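Local structure of putative 6-pyruvoyl tetrahydrobiopterin synthase (Caenorhabditis elegans, 2G64) at residues D80-H84 and R85-K89; E110-K113 and S114-S117. The protein probably converts 7,8-dihydroneopterin triphosphate into 6-pyruvoyl tetrahydropterin with release of triphosphate, a zinc-dependent step in the biosynthesis of tetrahydrobiopterin. The protein carries 1 engineered substitution. One frame throughout, in Å; residues are numbered along the deposited sequence. Where two conformers were deposited one is given.

Contact 1 (D80-H84 and R85-K89); sequences DTVDH and RNLDK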
loop_
_atom_site.group_PDB
_atom_site.type_symbol
_atom_site.label_atom_id
_atom_site.label_comp_id
_atom_site.label_asym_id
_atom_site.label_seq_id
_atom_site.Cartn_x
_atom_site.Cartn_y
_atom_site.Cartn_z
ATOM N N ASP A 80 -23.229 0.419 8.887
ATOM C CA ASP A 80 -24.167 -0.655 9.240
ATOM C C ASP A 80 -25.190 -0.874 8.123
ATOM O O ASP A 80 -25.687 -1.987 7.931
ATOM C CB ASP A 80 -24.935 -0.276 10.513
ATOM C CG ASP A 80 -24.155 -0.553 11.782
ATOM O OD1 ASP A 80 -23.082 -1.191 11.731
ATOM O OD2 ASP A 80 -24.624 -0.096 12.846
ATOM N N THR A 81 -25.521 0.202 7.414
ATOM C CA THR A 81 -26.486 0.144 6.314
ATOM C C THR A 81 -25.998 -0.602 5.061
ATOM O O THR A 81 -26.812 -1.034 4.235
ATOM C CB THR A 81 -26.995 1.543 5.893
ATOM O OG1 THR A 81 -26.007 2.259 5.118
ATOM C CG2 THR A 81 -27.443 2.375 7.110
ATOM N N VAL A 82 -24.681 -0.713 4.904
ATOM C CA VAL A 82 -24.101 -1.231 3.658
ATOM C C VAL A 82 -23.134 -2.412 3.856
ATOM O O VAL A 82 -22.910 -3.206 2.942
ATOM C CB VAL A 82 -23.397 -0.111 2.847
ATOM C CG1 VAL A 82 -24.413 0.915 2.374
ATOM C CG2 VAL A 82 -22.318 0.591 3.702
ATOM N N ASP A 83 -22.550 -2.550 5.037
ATOM C CA ASP A 83 -21.559 -3.590 5.174
ATOM C C ASP A 83 -22.140 -5.013 5.148
ATOM O O ASP A 83 -23.129 -5.297 5.828
ATOM C CB ASP A 83 -20.700 -3.410 6.414
ATOM C CG ASP A 83 -19.632 -4.464 6.495
ATOM O OD1 ASP A 83 -18.816 -4.554 5.552
ATOM O OD2 ASP A 83 -19.650 -5.255 7.459
ATOM N N HIS A 84 -21.487 -5.901 4.398
ATOM C CA HIS A 84 -21.990 -7.275 4.204
ATOM C C HIS A 84 -23.437 -7.344 3.696
ATOM O O HIS A 84 -24.190 -8.266 4.014
ATOM C CB HIS A 84 -21.775 -8.097 5.467
ATOM C CG HIS A 84 -20.353 -8.531 5.633
ATOM N ND1 HIS A 84 -19.379 -7.701 6.145
ATOM C CD2 HIS A 84 -19.720 -9.672 5.269
ATOM C CE1 HIS A 84 -18.215 -8.326 6.131
ATOM N NE2 HIS A 84 -18.394 -9.524 5.603
ATOM N N ARG A 85 -23.795 -6.369 2.870
ATOM C CA ARG A 85 -25.108 -6.301 2.265
ATOM C C ARG A 85 -25.029 -6.296 0.739
ATOM O O ARG A 85 -23.954 -6.153 0.142
ATOM C CB ARG A 85 -25.837 -5.037 2.741
ATOM C CG ARG A 85 -25.931 -4.939 4.275
ATOM C CD ARG A 85 -27.289 -4.401 4.681
ATOM N NE ARG A 85 -27.314 -3.938 6.064
ATOM C CZ ARG A 85 -27.816 -4.638 7.077
ATOM N NH1 ARG A 85 -28.334 -5.841 6.867
ATOM N NH2 ARG A 85 -27.801 -4.133 8.304
ATOM N N ASN A 86 -26.193 -6.448 0.124
ATOM C CA ASN A 86 -26.359 -6.254 -1.303
ATOM C C ASN A 86 -26.991 -4.862 -1.525
ATOM O O ASN A 86 -28.136 -4.606 -1.099
ATOM C CB ASN A 86 -27.280 -7.362 -1.828
ATOM C CG ASN A 86 -27.496 -7.280 -3.318
ATOM O OD1 ASN A 86 -27.818 -6.218 -3.842
ATOM N ND2 ASN A 86 -27.346 -8.407 -4.009
ATOM N N LEU A 87 -26.241 -3.954 -2.154
ATOM C CA LEU A 87 -26.668 -2.548 -2.226
ATOM C C LEU A 87 -28.060 -2.401 -2.855
ATOM O O LEU A 87 -28.921 -1.711 -2.320
ATOM C CB LEU A 87 -25.645 -1.692 -2.967
ATOM C CG LEU A 87 -24.215 -1.658 -2.399
ATOM C CD1 LEU A 87 -23.374 -0.634 -3.201
ATOM C CD2 LEU A 87 -24.263 -1.272 -0.938
ATOM N N ASP A 88 -28.271 -3.072 -3.978
ATOM C CA ASP A 88 -29.492 -2.890 -4.762
ATOM C C ASP A 88 -30.707 -3.541 -4.122
ATOM O O ASP A 88 -31.826 -3.085 -4.335
ATOM C CB ASP A 88 -29.286 -3.442 -6.165
ATOM C CG ASP A 88 -27.976 -2.994 -6.753
ATOM O OD1 ASP A 88 -27.836 -1.800 -7.088
ATOM O OD2 ASP A 88 -27.069 -3.830 -6.831
ATOM N N LYS A 89 -30.482 -4.608 -3.359
ATOM C CA LYS A 89 -31.571 -5.386 -2.774
ATOM C C LYS A 89 -31.851 -5.094 -1.303
ATOM O O LYS A 89 -32.978 -5.263 -0.824
ATOM C CB LYS A 89 -31.332 -6.885 -2.972
ATOM C CG LYS A 89 -31.300 -7.270 -4.455
ATOM C CD LYS A 89 -31.105 -8.745 -4.632
ATOM C CE LYS A 89 -30.902 -9.079 -6.103
ATOM N NZ LYS A 89 -30.839 -10.551 -6.310
#

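Contact 2 (E110-K113 and S114-S117); sequences EKLK and SVMS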
loop_
_atom_site.group_PDB
_atom_site.type_symbol
_atom_site.label_atom_id
_atom_site.label_comp_id
_atom_site.label_asym_id
_atom_site.label_seq_id
_atom_site.Cartn_x
_atom_site.Cartn_y
_atom_site.Cartn_z
ATOM N N GLU A 110 -24.433 11.813 2.089
ATOM C CA GLU A 110 -25.715 12.314 2.585
ATOM C C GLU A 110 -26.192 11.589 3.847
ATOM O O GLU A 110 -26.715 12.221 4.775
ATOM C CB GLU A 110 -26.777 12.287 1.479
ATOM C CG GLU A 110 -26.531 13.306 0.355
ATOM C CD GLU A 110 -26.526 14.764 0.847
ATOM O OE1 GLU A 110 -27.159 15.057 1.884
ATOM O OE2 GLU A 110 -25.887 15.623 0.196
ATOM N N LYS A 111 -26.014 10.265 3.894
ATOM C CA LYS A 111 -26.393 9.489 5.079
ATOM C C LYS A 111 -25.542 9.893 6.297
ATOM O O LYS A 111 -26.047 10.043 7.419
ATOM C CB LYS A 111 -26.278 7.985 4.810
ATOM C CG LYS A 111 -26.605 7.115 6.010
ATOM C CD LYS A 111 -28.125 7.028 6.200
ATOM C CE LYS A 111 -28.475 6.433 7.557
ATOM N NZ LYS A 111 -29.910 6.671 7.886
ATOM N N LEU A 112 -24.253 10.104 6.073
ATOM C CA LEU A 112 -23.383 10.532 7.170
ATOM C C LEU A 112 -23.815 11.906 7.631
ATOM O O LEU A 112 -23.982 12.136 8.823
ATOM C CB LEU A 112 -21.919 10.569 6.762
ATOM C CG LEU A 112 -20.973 11.059 7.852
ATOM C CD1 LEU A 112 -21.131 10.201 9.123
ATOM C CD2 LEU A 112 -19.510 11.077 7.359
ATOM N N LYS A 113 -24.002 12.813 6.687
ATOM C CA LYS A 113 -24.418 14.172 7.063
ATOM C C LYS A 113 -25.674 14.139 7.955
ATOM O O LYS A 113 -25.782 14.892 8.937
ATOM C CB LYS A 113 -24.603 15.023 5.821
ATOM C CG LYS A 113 -24.387 16.506 6.023
ATOM C CD LYS A 113 -24.178 17.173 4.675
ATOM C CE LYS A 113 -24.905 18.500 4.583
ATOM N NZ LYS A 113 -24.911 19.021 3.184
ATOM N N SER A 114 -26.580 13.213 7.641
ATOM C CA SER A 114 -27.831 13.005 8.359
ATOM C C SER A 114 -27.690 12.512 9.805
ATOM O O SER A 114 -28.609 12.671 10.597
ATOM C CB SER A 114 -28.753 12.068 7.560
ATOM O OG SER A 114 -28.569 10.717 7.929
ATOM N N VAL A 115 -26.553 11.917 10.156
ATOM C CA VAL A 115 -26.377 11.372 11.502
ATOM C C VAL A 115 -25.337 12.127 12.322
ATOM O O VAL A 115 -25.145 11.848 13.504
ATOM C CB VAL A 115 -26.085 9.837 11.527
ATOM C CG1 VAL A 115 -27.233 9.050 10.897
ATOM C CG2 VAL A 115 -24.735 9.488 10.879
ATOM N N MET A 116 -24.676 13.101 11.707
ATOM C CA MET A 116 -23.552 13.757 12.376
ATOM C C MET A 116 -23.970 14.725 13.468
ATOM O O MET A 116 -24.879 15.524 13.271
ATOM C CB MET A 116 -22.672 14.491 11.371
ATOM C CG MET A 116 -21.667 13.602 10.694
ATOM S SD MET A 116 -20.723 14.534 9.494
ATOM C CE MET A 116 -19.445 15.237 10.568
ATOM N N SER A 117 -23.263 14.663 14.593
ATOM C CA SER A 117 -23.404 15.660 15.668
ATOM C C SER A 117 -23.074 17.089 15.219
ATOM O O SER A 117 -23.757 18.038 15.607
ATOM C CB SER A 117 -22.628 15.252 16.943
ATOM O OG SER A 117 -21.235 15.019 16.721
HETATM O O HOH W 1 -30.258 9.095 8.860
#

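Contact 1 (D80-H84 and R85-K89)
Arg85 folds its side chain back over the preceding turn and grips the backbone carbonyl of Asp80 side-on. Two nitrogens converge on this one oxygen: NH2 lies 3.0 Å from Asp80 O, and NE 3.2 Å from the same Asp80 O. The oxygen sits 18° out of the guanidinium plane, and NE meets it in the carbonyl plane. A bend at chi2 (-140°) leads the chain past Thr81, with Arg85 CD 3.4 Å from Thr81 O. Arg85 N donates to Val82 O (3.3 Å), closing a type II beta turn from Val82 to Arg85 that joins helix 68-80 to strand 85-86. Placing an alanine at Arg85 removes both side-chain donors and would probably leave the Asp80 carbonyl without these partners. On the turn, His84 ND1 donates almost straight (166°) to Asp83 OD2 at 2.8 Å, meeting it from above the carboxylate plane; Asp83 OD1 accepts from Ser16 N. His84 is probably part of the charge relay system, as in related enzymes, and its ring meets that of His44 of a second subunit. Asn86 is the N-cap of helix 87-90: its OD1 accepts from Lys89 N (3.1 Å) and weakly from Asp88 N, while its ND2 donates to Asn42 O of that subunit.

Contact 2 (E110-K113 and S114-S117)
The C-terminal end of helix 101-115 is where Glu110-Lys113 meets Ser114-Ser117. Ser114 N makes the i to i-4 bond of an alpha helix, to Glu110 O. One residue on, Val115 N donates to Leu112 O at 2.9 Å, an i to i-3 bond. Met116 N repeats that spacing with a weak bond to Lys113 O.

The side chain of Ser114 turns back onto the helix: its OG donates to Lys111 O at 2.7 Å, tilted 21° from the carbonyl plane. A chi1 of 92° swings OG toward the preceding turn and puts it there. The same OG accepts from a water at 2.5 Å, and this water accepts in turn from Lys111 NZ at 2.6 Å. Lys111 leaves the helix with CG anti to its backbone N and bends at chi2 (78°), which runs its aliphatic chain past Ser114, so the water bridges lysine to serine.

Leu112 carries the apolar side. Its CD1 lies 3.8 Å from Met116 CG, the two side chains crossing obliquely, and, in one of the two conformers of Val115, 4.1 Å from Val115 CG2. Met116 SD is 3.9 Å from Leu112 CG. Leu112 and Met116 are both buried; Met116 further touches Glu74 of helix 68-80. Beyond the last turn, Ser117 OG is bonded to Glu74 and Tyr66. Through Leu112 and Met116 the last turn of helix 101-115 packs on strands 44-57 and 122-128, as in the T-fold of the PTPS family, where helices cover one side of the sheet.

How the contacts relate
Contacts 1 and 2 follow one another along the chain, their centres 18 Å apart, yet they touch: Thr81 CG2 lies 4.2 Å from Lys111 CE. Helix 101-115 joins them further, since Val82 packs on Tyr107 and Met108, Leu87 packs on Val104, and Thr81 OG1 is bonded to Tyr107 OH and Val78 O; Val78 also touches Lys111 and Leu112. Only contact 1 reaches the active site: the side chain of His84 is about 5 Å from a bound zinc ion and about 6 Å from a sodium ion, and the side chain of Leu87 is about 4 Å from that of His19, a zinc ligand. Contact 1 also meets a second subunit, whereas contact 2 touches no other chain of the hexamer and lies away from the metal and catalytic residues.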